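Local coordinates for protein pantothenate synthetase (Francisella tularensis subsp. tularensis, PDB 3N8H) that probably joins pantoate to beta-alanine in an ATP-dependent reaction through a pantoyl-adenylate intermediate, making pantothenate, at residues A[149-161]-A[173-187]. Residues are numbered along the deposited sequence; the frame is centred on the assembly and turned at random.
Sequences LGEKDYQQVMLIK and IIVCPTQRQPSGLPL. With AMP (adenosine monophosphate), chain D; PRO (proline), chain C.
Leu149 and Gly150 pair in parallel with Val175 and Cys176, closing a beta-alpha-beta crossover at the edge of the nucleotide-binding sheet: strand 146-150, helix 154-166, strand 172-176. In the backbone ladder Leu149 N donates to Ile174 O, Cys176 N to Leu149 O, and Glu151 N to Cys176 O (2.8 Å, 175° at the hydrogen), carrying the pairing one residue past the strand.

Apolar packing seats the helix against one sheet face. Val175 splits its branches: CG1 lies on Glu151 CB, while CG2 meets Val157 CG1 at 3.7 Å. Ile173 sends CD1 against Lys161 CG (3.8 Å) and rests CG2 on Leu149 CD1.

Water links the two loops, one molecule joining Glu151 OE1 to Thr178 N and a second joining the same OE1 to Thr178 OG1; Arg240 also forms a salt bridge with this carboxylate.

AMP lies across the C-terminal ends of both strands. Gly150 N gives its main bond to ribose O3' (2.9 Å), with a second, weak one to O2'. Gln179 N donates to adenine N1 and Gln179 O accepts from N6. Lys152, bent at chi3 (89°), crosses Pro186 with CD and brings NZ to Leu187 O (3.2 Å), the carbonyl that also accepts from adenine N6 at 2.7 Å.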
ATOM      1  N   LEU A 149      16.862 -10.780   1.252  1.00 31.11           N
ATOM      2  CA  LEU A 149      16.771 -10.347  -0.135  1.00 32.98           C
ATOM      3  C   LEU A 149      18.147 -10.450  -0.786  1.00 37.71           C
ATOM      4  O   LEU A 149      19.169 -10.240  -0.121  1.00 32.91           O
ATOM      5  CB  LEU A 149      16.283  -8.886  -0.224  1.00 28.02           C
ATOM      6  CG  LEU A 149      14.909  -8.477   0.331  1.00 28.21           C
ATOM      7  CD1 LEU A 149      14.699  -6.980   0.160  1.00 38.41           C
ATOM      8  CD2 LEU A 149      13.788  -9.259  -0.365  1.00 29.39           C
ATOM      9  N   GLY A 150      18.175 -10.761  -2.084  1.00 27.51           N
ATOM     10  CA  GLY A 150      19.425 -10.843  -2.812  1.00 20.52           C
ATOM     11  C   GLY A 150      19.825  -9.475  -3.374  1.00 31.87           C
ATOM     12  O   GLY A 150      19.000  -8.715  -3.891  1.00 29.15           O
ATOM     13  N   GLU A 151      21.107  -9.156  -3.259  1.00 38.17           N
ATOM     14  CA  GLU A 151      21.652  -7.929  -3.832  1.00 41.72           C
ATOM     15  C   GLU A 151      21.465  -7.839  -5.364  1.00 38.01           C
ATOM     16  O   GLU A 151      21.416  -6.742  -5.952  1.00 35.61           O
ATOM     17  CB  GLU A 151      23.134  -7.851  -3.476  1.00 49.40           C
ATOM     18  CG  GLU A 151      23.858  -6.669  -4.058  1.00 46.61           C
ATOM     19  CD  GLU A 151      25.339  -6.759  -3.807  1.00 51.99           C
ATOM     20  OE1 GLU A 151      26.074  -7.166  -4.731  1.00 53.78           O
ATOM     21  OE2 GLU A 151      25.758  -6.443  -2.674  1.00 53.40           O
ATOM     22  N   LYS A 152      21.357  -8.987  -6.017  1.00 35.38           N
ATOM     23  CA  LYS A 152      21.235  -8.993  -7.477  1.00 35.93           C
ATOM     24  C   LYS A 152      20.091  -8.120  -7.978  1.00 37.57           C
ATOM     25  O   LYS A 152      20.193  -7.485  -9.025  1.00 34.83           O
ATOM     26  CB  LYS A 152      21.031 -10.412  -7.994  1.00 33.53           C
ATOM     27  CG  LYS A 152      21.233 -10.512  -9.502  1.00 39.25           C
ATOM     28  CD  LYS A 152      20.874 -11.879 -10.017  1.00 43.47           C
ATOM     29  CE  LYS A 152      19.425 -11.933 -10.369  1.00 47.72           C
ATOM     30  NZ  LYS A 152      18.962 -13.341 -10.348  1.00 49.58           N
ATOM     31  N   ASP A 153      18.977  -8.136  -7.250  1.00 36.05           N
ATOM     32  CA  ASP A 153      17.846  -7.295  -7.592  1.00 35.59           C
ATOM     33  C   ASP A 153      17.962  -6.012  -6.762  1.00 32.53           C
ATOM     34  O   ASP A 153      17.241  -5.793  -5.770  1.00 25.15           O
ATOM     35  CB  ASP A 153      16.564  -8.059  -7.322  1.00 38.15           C
ATOM     36  CG  ASP A 153      16.484  -9.341  -8.137  1.00 42.22           C
ATOM     37  OD1 ASP A 153      16.182  -9.235  -9.347  1.00 42.57           O
ATOM     38  OD2 ASP A 153      16.729 -10.437  -7.571  1.00 35.06           O
ATOM     39  N   TYR A 154      18.919  -5.183  -7.165  1.00 32.39           N
ATOM     40  CA  TYR A 154      19.344  -4.030  -6.356  1.00 41.73           C
ATOM     41  C   TYR A 154      18.256  -2.992  -6.101  1.00 37.38           C
ATOM     42  O   TYR A 154      18.079  -2.485  -4.963  1.00 29.69           O
ATOM     43  CB  TYR A 154      20.524  -3.326  -7.025  1.00 37.26           C
ATOM     44  CG  TYR A 154      21.314  -2.480  -6.063  1.00 41.34           C
ATOM     45  CD1 TYR A 154      22.269  -3.059  -5.232  1.00 44.62           C
ATOM     46  CD2 TYR A 154      21.104  -1.102  -5.982  1.00 44.14           C
ATOM     47  CE1 TYR A 154      23.006  -2.290  -4.345  1.00 54.79           C
ATOM     48  CE2 TYR A 154      21.839  -0.316  -5.090  1.00 54.86           C
ATOM     49  CZ  TYR A 154      22.789  -0.920  -4.276  1.00 59.84           C
ATOM     50  OH  TYR A 154      23.527  -0.168  -3.388  1.00 60.71           O
ATOM     51  N   GLN A 155      17.567  -2.626  -7.172  1.00 31.13           N
ATOM     52  CA  GLN A 155      16.489  -1.638  -7.061  1.00 35.69           C
ATOM     53  C   GLN A 155      15.336  -2.176  -6.196  1.00 34.36           C
ATOM     54  O   GLN A 155      14.784  -1.465  -5.342  1.00 32.05           O
ATOM     55  CB  GLN A 155      15.999  -1.272  -8.440  1.00 30.37           C
ATOM     56  CG  GLN A 155      16.962  -0.367  -9.190  1.00 35.78           C
ATOM     57  CD  GLN A 155      16.561  -0.233 -10.655  1.00 40.37           C
ATOM     58  OE1 GLN A 155      16.793  -1.141 -11.470  1.00 35.38           O
ATOM     59  NE2 GLN A 155      15.926   0.889 -10.987  1.00 37.66           N
ATOM     60  N   GLN A 156      14.999  -3.444  -6.425  1.00 30.64           N
ATOM     61  CA  GLN A 156      14.060  -4.174  -5.570  1.00 25.46           C
ATOM     62  C   GLN A 156      14.405  -4.005  -4.079  1.00 32.15           C
ATOM     63  O   GLN A 156      13.534  -3.696  -3.267  1.00 33.17           O
ATOM     64  CB  GLN A 156      14.086  -5.669  -5.921  1.00 24.49           C
ATOM     65  CG  GLN A 156      13.191  -6.495  -5.012  1.00 34.53           C
ATOM     66  CD  GLN A 156      12.831  -7.814  -5.608  1.00 38.40           C
ATOM     67  OE1 GLN A 156      11.911  -7.911  -6.424  1.00 37.76           O
ATOM     68  NE2 GLN A 156      13.564  -8.848  -5.221  1.00 28.35           N
ATOM     69  N   VAL A 157      15.665  -4.246  -3.709  1.00 34.82           N
ATOM     70  CA  VAL A 157      16.070  -4.073  -2.305  1.00 28.00           C
ATOM     71  C   VAL A 157      15.769  -2.662  -1.784  1.00 28.16           C
ATOM     72  O   VAL A 157      15.138  -2.505  -0.728  1.00 36.14           O
ATOM     73  CB  VAL A 157      17.573  -4.361  -2.104  1.00 30.48           C
ATOM     74  CG1 VAL A 157      18.015  -3.895  -0.724  1.00 29.55           C
ATOM     75  CG2 VAL A 157      17.871  -5.838  -2.273  1.00 34.33           C
HETATM   76  N   MSE A 158      16.221  -1.642  -2.525  1.00 25.68           N
HETATM   77  CA  MSE A 158      16.039  -0.238  -2.138  1.00 26.11           C
HETATM   78  C   MSE A 158      14.562   0.095  -1.998  1.00 29.88           C
HETATM   79  O   MSE A 158      14.142   0.736  -1.039  1.00 31.36           O
HETATM   80  CB  MSE A 158      16.677   0.690  -3.176  1.00 31.13           C
HETATM   81  CG  MSE A 158      18.171   0.494  -3.364  1.00 38.82           C
HETATM   82 SE   MSE A 158      18.940   1.789  -4.627  0.51 50.60          SE
HETATM   83  CE  MSE A 158      18.387   3.466  -3.781  1.00 48.10           C
ATOM     84  N   LEU A 159      13.776  -0.359  -2.959  1.00 30.04           N
ATOM     85  CA  LEU A 159      12.346  -0.136  -2.939  1.00 31.38           C
ATOM     86  C   LEU A 159      11.688  -0.840  -1.747  1.00 29.84           C
ATOM     87  O   LEU A 159      10.800  -0.284  -1.094  1.00 29.11           O
ATOM     88  CB  LEU A 159      11.723  -0.617  -4.261  1.00 29.04           C
ATOM     89  CG  LEU A 159      12.031   0.219  -5.486  1.00 36.56           C
ATOM     90  CD1 LEU A 159      11.388  -0.389  -6.728  1.00 35.21           C
ATOM     91  CD2 LEU A 159      11.536   1.657  -5.236  1.00 33.05           C
ATOM     92  N   ILE A 160      12.129  -2.057  -1.439  1.00 25.67           N
ATOM     93  CA  ILE A 160      11.508  -2.752  -0.324  1.00 31.00           C
ATOM     94  C   ILE A 160      11.902  -2.073   1.008  1.00 39.28           C
ATOM     95  O   ILE A 160      11.117  -2.047   1.955  1.00 36.63           O
ATOM     96  CB  ILE A 160      11.820  -4.282  -0.348  1.00 29.58           C
ATOM     97  CG1 ILE A 160      11.075  -4.960  -1.512  1.00 30.08           C
ATOM     98  CG2 ILE A 160      11.459  -4.955   0.992  1.00 27.66           C
ATOM     99  CD1 ILE A 160      11.478  -6.440  -1.676  1.00 30.00           C
ATOM    100  N   LYS A 161      13.100  -1.496   1.070  1.00 30.08           N
ATOM    101  CA  LYS A 161      13.521  -0.809   2.303  1.00 34.70           C
ATOM    102  C   LYS A 161      12.639   0.415   2.475  1.00 34.22           C
ATOM    103  O   LYS A 161      12.247   0.757   3.594  1.00 36.36           O
ATOM    104  CB  LYS A 161      15.011  -0.421   2.279  1.00 32.20           C
ATOM    105  CG  LYS A 161      15.998  -1.598   2.343  1.00 37.93           C
ATOM    106  CD  LYS A 161      17.458  -1.116   2.225  1.00 37.63           C
ATOM    107  CE  LYS A 161      18.471  -2.181   2.682  1.00 36.36           C
ATOM    108  NZ  LYS A 161      19.899  -1.729   2.420  1.00 41.54           N
ATOM    109  N   ILE A 173      15.761  -5.880   7.316  1.00 35.15           N
ATOM    110  CA  ILE A 173      16.108  -6.384   5.982  1.00 40.03           C
ATOM    111  C   ILE A 173      17.584  -6.763   5.898  1.00 42.37           C
ATOM    112  O   ILE A 173      18.455  -5.939   6.155  1.00 40.98           O
ATOM    113  CB  ILE A 173      15.748  -5.373   4.897  1.00 32.85           C
ATOM    114  CG1 ILE A 173      14.225  -5.316   4.767  1.00 40.34           C
ATOM    115  CG2 ILE A 173      16.389  -5.745   3.542  1.00 28.17           C
ATOM    116  CD1 ILE A 173      13.711  -4.011   4.284  1.00 31.74           C
ATOM    117  N   ILE A 174      17.839  -8.021   5.541  1.00 41.25           N
ATOM    118  CA  ILE A 174      19.182  -8.558   5.369  1.00 29.61           C
ATOM    119  C   ILE A 174      19.467  -8.765   3.864  1.00 37.78           C
ATOM    120  O   ILE A 174      18.814  -9.577   3.216  1.00 32.82           O
ATOM    121  CB  ILE A 174      19.331  -9.916   6.097  1.00 31.67           C
ATOM    122  CG1 ILE A 174      18.982  -9.778   7.589  1.00 38.42           C
ATOM    123  CG2 ILE A 174      20.760 -10.439   5.950  1.00 35.31           C
ATOM    124  CD1 ILE A 174      17.490  -9.603   7.866  1.00 40.58           C
ATOM    125  N   VAL A 175      20.418  -8.010   3.313  1.00 35.73           N
ATOM    126  CA  VAL A 175      20.805  -8.153   1.901  1.00 42.32           C
ATOM    127  C   VAL A 175      21.944  -9.163   1.748  1.00 38.62           C
ATOM    128  O   VAL A 175      22.914  -9.123   2.505  1.00 36.99           O
ATOM    129  CB  VAL A 175      21.245  -6.795   1.310  1.00 43.45           C
ATOM    130  CG1 VAL A 175      21.495  -6.919  -0.186  1.00 43.26           C
ATOM    131  CG2 VAL A 175      20.173  -5.757   1.592  1.00 37.30           C
ATOM    132  N   CYS A 176      21.837 -10.041   0.755  1.00 33.22           N
ATOM    133  CA  CYS A 176      22.749 -11.167   0.614  1.00 40.87           C
ATOM    134  C   CYS A 176      23.456 -11.160  -0.742  1.00 39.16           C
ATOM    135  O   CYS A 176      22.847 -10.799  -1.736  1.00 36.26           O
ATOM    136  CB  CYS A 176      21.969 -12.479   0.787  1.00 41.88           C
ATOM    137  SG  CYS A 176      21.144 -12.642   2.413  1.00 43.57           S
ATOM    138  N   PRO A 177      24.727 -11.606  -0.778  1.00 37.97           N
ATOM    139  CA  PRO A 177      25.600 -11.509  -1.946  1.00 35.20           C
ATOM    140  C   PRO A 177      25.066 -12.353  -3.078  1.00 31.44           C
ATOM    141  O   PRO A 177      24.497 -13.423  -2.856  1.00 33.77           O
ATOM    142  CB  PRO A 177      26.931 -12.126  -1.466  1.00 37.88           C
ATOM    143  CG  PRO A 177      26.834 -12.253  -0.024  1.00 42.76           C
ATOM    144  CD  PRO A 177      25.381 -12.312   0.339  1.00 38.98           C
ATOM    145  N   THR A 178      25.276 -11.883  -4.291  1.00 28.31           N
ATOM    146  CA  THR A 178      24.816 -12.583  -5.493  1.00 33.48           C
ATOM    147  C   THR A 178      25.638 -13.862  -5.736  1.00 36.86           C
ATOM    148  O   THR A 178      26.873 -13.824  -5.845  1.00 35.94           O
ATOM    149  CB  THR A 178      24.895 -11.660  -6.716  1.00 32.46           C
ATOM    150  OG1 THR A 178      23.964 -10.587  -6.544  1.00 34.19           O
ATOM    151  CG2 THR A 178      24.538 -12.427  -8.015  1.00 28.77           C
ATOM    152  N   GLN A 179      24.953 -14.997  -5.780  1.00 31.11           N
ATOM    153  CA  GLN A 179      25.617 -16.251  -6.067  1.00 30.08           C
ATOM    154  C   GLN A 179      25.802 -16.387  -7.576  1.00 32.09           C
ATOM    155  O   GLN A 179      24.885 -16.086  -8.342  1.00 31.45           O
ATOM    156  CB  GLN A 179      24.814 -17.440  -5.526  1.00 32.26           C
ATOM    157  CG  GLN A 179      24.586 -17.388  -4.024  1.00 35.57           C
ATOM    158  CD  GLN A 179      25.895 -17.232  -3.265  1.00 40.67           C
ATOM    159  OE1 GLN A 179      26.706 -18.141  -3.227  1.00 39.61           O
ATOM    160  NE2 GLN A 179      26.119 -16.055  -2.702  1.00 52.03           N
ATOM    161  N   ARG A 180      26.974 -16.891  -7.978  1.00 30.97           N
ATOM    162  CA  ARG A 180      27.377 -16.927  -9.379  1.00 35.27           C
ATOM    163  C   ARG A 180      27.873 -18.312  -9.834  1.00 35.89           C
ATOM    164  O   ARG A 180      28.425 -19.091  -9.026  1.00 31.61           O
ATOM    165  CB  ARG A 180      28.471 -15.866  -9.616  1.00 32.72           C
ATOM    166  CG  ARG A 180      28.020 -14.432  -9.300  1.00 33.28           C
ATOM    167  CD  ARG A 180      29.090 -13.342  -9.527  1.00 33.36           C
ATOM    168  NE  ARG A 180      28.543 -12.021  -9.174  1.00 34.00           N
ATOM    169  CZ  ARG A 180      27.768 -11.297  -9.982  1.00 38.34           C
ATOM    170  NH1 ARG A 180      27.486 -11.753 -11.210  1.00 28.25           N
ATOM    171  NH2 ARG A 180      27.289 -10.114  -9.583  1.00 30.64           N
ATOM    172  N   GLN A 181      27.666 -18.612 -11.125  1.00 31.52           N
ATOM    173  CA  GLN A 181      28.386 -19.687 -11.824  1.00 31.09           C
ATOM    174  C   GLN A 181      29.889 -19.411 -11.905  1.00 34.89           C
ATOM    175  O   GLN A 181      30.324 -18.259 -11.816  1.00 32.98           O
ATOM    176  CB  GLN A 181      27.898 -19.830 -13.274  1.00 30.97           C
ATOM    177  CG  GLN A 181      26.472 -20.227 -13.431  1.00 31.78           C
ATOM    178  CD  GLN A 181      26.199 -21.644 -12.922  1.00 50.72           C
ATOM    179  OE1 GLN A 181      27.109 -22.337 -12.467  1.00 47.43           O
ATOM    180  NE2 GLN A 181      24.937 -22.076 -13.003  1.00 52.73           N
ATOM    181  N   PRO A 182      30.694 -20.460 -12.159  1.00 34.68           N
ATOM    182  CA  PRO A 182      32.127 -20.210 -12.226  1.00 38.11           C
ATOM    183  C   PRO A 182      32.529 -19.070 -13.192  1.00 41.25           C
ATOM    184  O   PRO A 182      33.497 -18.350 -12.927  1.00 32.23           O
ATOM    185  CB  PRO A 182      32.694 -21.568 -12.652  1.00 36.10           C
ATOM    186  CG  PRO A 182      31.754 -22.553 -11.995  1.00 39.05           C
ATOM    187  CD  PRO A 182      30.383 -21.904 -12.080  1.00 40.92           C
ATOM    188  N   SER A 183      31.769 -18.897 -14.275  1.00 38.82           N
ATOM    189  CA  SER A 183      32.040 -17.852 -15.265  1.00 39.59           C
ATOM    190  C   SER A 183      31.770 -16.458 -14.712  1.00 36.57           C
ATOM    191  O   SER A 183      32.289 -15.478 -15.225  1.00 38.54           O
ATOM    192  CB  SER A 183      31.187 -18.070 -16.533  1.00 39.09           C
ATOM    193  OG  SER A 183      29.805 -17.919 -16.240  1.00 34.18           O
ATOM    194  N   GLY A 184      30.949 -16.374 -13.663  1.00 38.53           N
ATOM    195  CA  GLY A 184      30.500 -15.096 -13.133  1.00 35.59           C
ATOM    196  C   GLY A 184      29.007 -14.864 -13.353  1.00 31.99           C
ATOM    197  O   GLY A 184      28.400 -14.057 -12.666  1.00 28.78           O
ATOM    198  N   LEU A 185      28.420 -15.561 -14.326  1.00 27.44           N
ATOM    199  CA  LEU A 185      26.977 -15.507 -14.561  1.00 27.48           C
ATOM    200  C   LEU A 185      26.161 -15.752 -13.287  1.00 32.91           C
ATOM    201  O   LEU A 185      26.255 -16.823 -12.681  1.00 30.99           O
ATOM    202  CB  LEU A 185      26.598 -16.544 -15.642  1.00 33.51           C
ATOM    203  CG  LEU A 185      25.135 -16.707 -16.051  1.00 37.90           C
ATOM    204  CD1 LEU A 185      24.618 -15.437 -16.738  1.00 35.76           C
ATOM    205  CD2 LEU A 185      24.982 -17.924 -16.955  1.00 39.80           C
ATOM    206  N   PRO A 186      25.344 -14.764 -12.893  1.00 29.36           N
ATOM    207  CA  PRO A 186      24.476 -14.887 -11.731  1.00 34.67           C
ATOM    208  C   PRO A 186      23.546 -16.085 -11.866  1.00 35.75           C
ATOM    209  O   PRO A 186      23.033 -16.367 -12.953  1.00 33.43           O
ATOM    210  CB  PRO A 186      23.617 -13.616 -11.790  1.00 34.74           C
ATOM    211  CG  PRO A 186      24.337 -12.685 -12.631  1.00 32.85           C
ATOM    212  CD  PRO A 186      25.163 -13.476 -13.589  1.00 32.12           C
ATOM    213  N   LEU A 187      23.315 -16.783 -10.764  1.00 30.08           N
ATOM    214  CA  LEU A 187      22.244 -17.779 -10.742  1.00 28.33           C
ATOM    215  C   LEU A 187      20.877 -17.082 -10.822  1.00 31.52           C
ATOM    216  O   LEU A 187      20.650 -16.047 -10.179  1.00 33.92           O
ATOM    217  CB  LEU A 187      22.361 -18.646  -9.492  1.00 33.12           C
ATOM    218  CG  LEU A 187      23.678 -19.421  -9.503  1.00 45.74           C
ATOM    219  CD1 LEU A 187      23.892 -20.082  -8.162  1.00 52.84           C
ATOM    220  CD2 LEU A 187      23.649 -20.434 -10.651  1.00 48.06           C
TER
HETATM  221  P   AMP D 270      13.140 -14.506  -7.447  1.00 34.80           P
HETATM  222  O1P AMP D 270      12.641 -15.890  -7.042  1.00 34.28           O
HETATM  223  O2P AMP D 270      14.058 -14.448  -8.629  1.00 33.22           O
HETATM  224  O3P AMP D 270      12.060 -13.488  -7.502  1.00 44.16           O
HETATM  225  O5' AMP D 270      14.177 -14.146  -6.253  1.00 28.96           O
HETATM  226  C5' AMP D 270      13.860 -14.342  -4.874  1.00 31.25           C
HETATM  227  C4' AMP D 270      14.946 -13.760  -4.003  1.00 32.67           C
HETATM  228  O4' AMP D 270      16.203 -14.453  -4.289  1.00 29.73           O
HETATM  229  C3' AMP D 270      15.204 -12.261  -4.231  1.00 28.33           C
HETATM  230  O3' AMP D 270      15.588 -11.641  -2.992  1.00 29.21           O
HETATM  231  C2' AMP D 270      16.393 -12.285  -5.184  1.00 24.27           C
HETATM  232  O2' AMP D 270      17.178 -11.104  -5.231  1.00 35.35           O
HETATM  233  C1' AMP D 270      17.174 -13.485  -4.656  1.00 24.13           C
HETATM  234  N9  AMP D 270      18.121 -14.017  -5.644  1.00 32.74           N
HETATM  235  C8  AMP D 270      17.831 -14.345  -6.924  1.00 29.70           C
HETATM  236  N7  AMP D 270      18.952 -14.770  -7.572  1.00 31.01           N
HETATM  237  C5  AMP D 270      19.986 -14.684  -6.697  1.00 24.77           C
HETATM  238  C6  AMP D 270      21.434 -14.977  -6.740  1.00 25.02           C
HETATM  239  N6  AMP D 270      21.984 -15.427  -7.880  1.00 25.62           N
HETATM  240  N1  AMP D 270      22.176 -14.775  -5.636  1.00 28.68           N
HETATM  241  C2  AMP D 270      21.598 -14.293  -4.510  1.00 30.06           C
HETATM  242  N3  AMP D 270      20.283 -14.011  -4.390  1.00 35.69           N
HETATM  243  C4  AMP D 270      19.433 -14.187  -5.434  1.00 28.48           C
HETATM  244  N   PRO C 271      12.596 -11.739  -9.919  1.00 51.27           N
HETATM  245  CA  PRO C 271      11.343 -10.991  -9.984  1.00 45.52           C
HETATM  246  C   PRO C 271      10.780 -11.020 -11.406  1.00 41.94           C
HETATM  247  O   PRO C 271      11.471 -11.484 -12.321  1.00 37.97           O
HETATM  248  CB  PRO C 271      11.773  -9.574  -9.604  1.00 46.90           C
HETATM  249  CG  PRO C 271      12.933  -9.781  -8.687  1.00 56.84           C
HETATM  250  CD  PRO C 271      13.650 -11.007  -9.195  1.00 48.68           C
HETATM  251  O   HOH W   1      26.884  -9.766  -4.404  1.00 41.66           O
HETATM  252  O   HOH W   2      24.920  -8.309  -7.254  1.00 43.59           O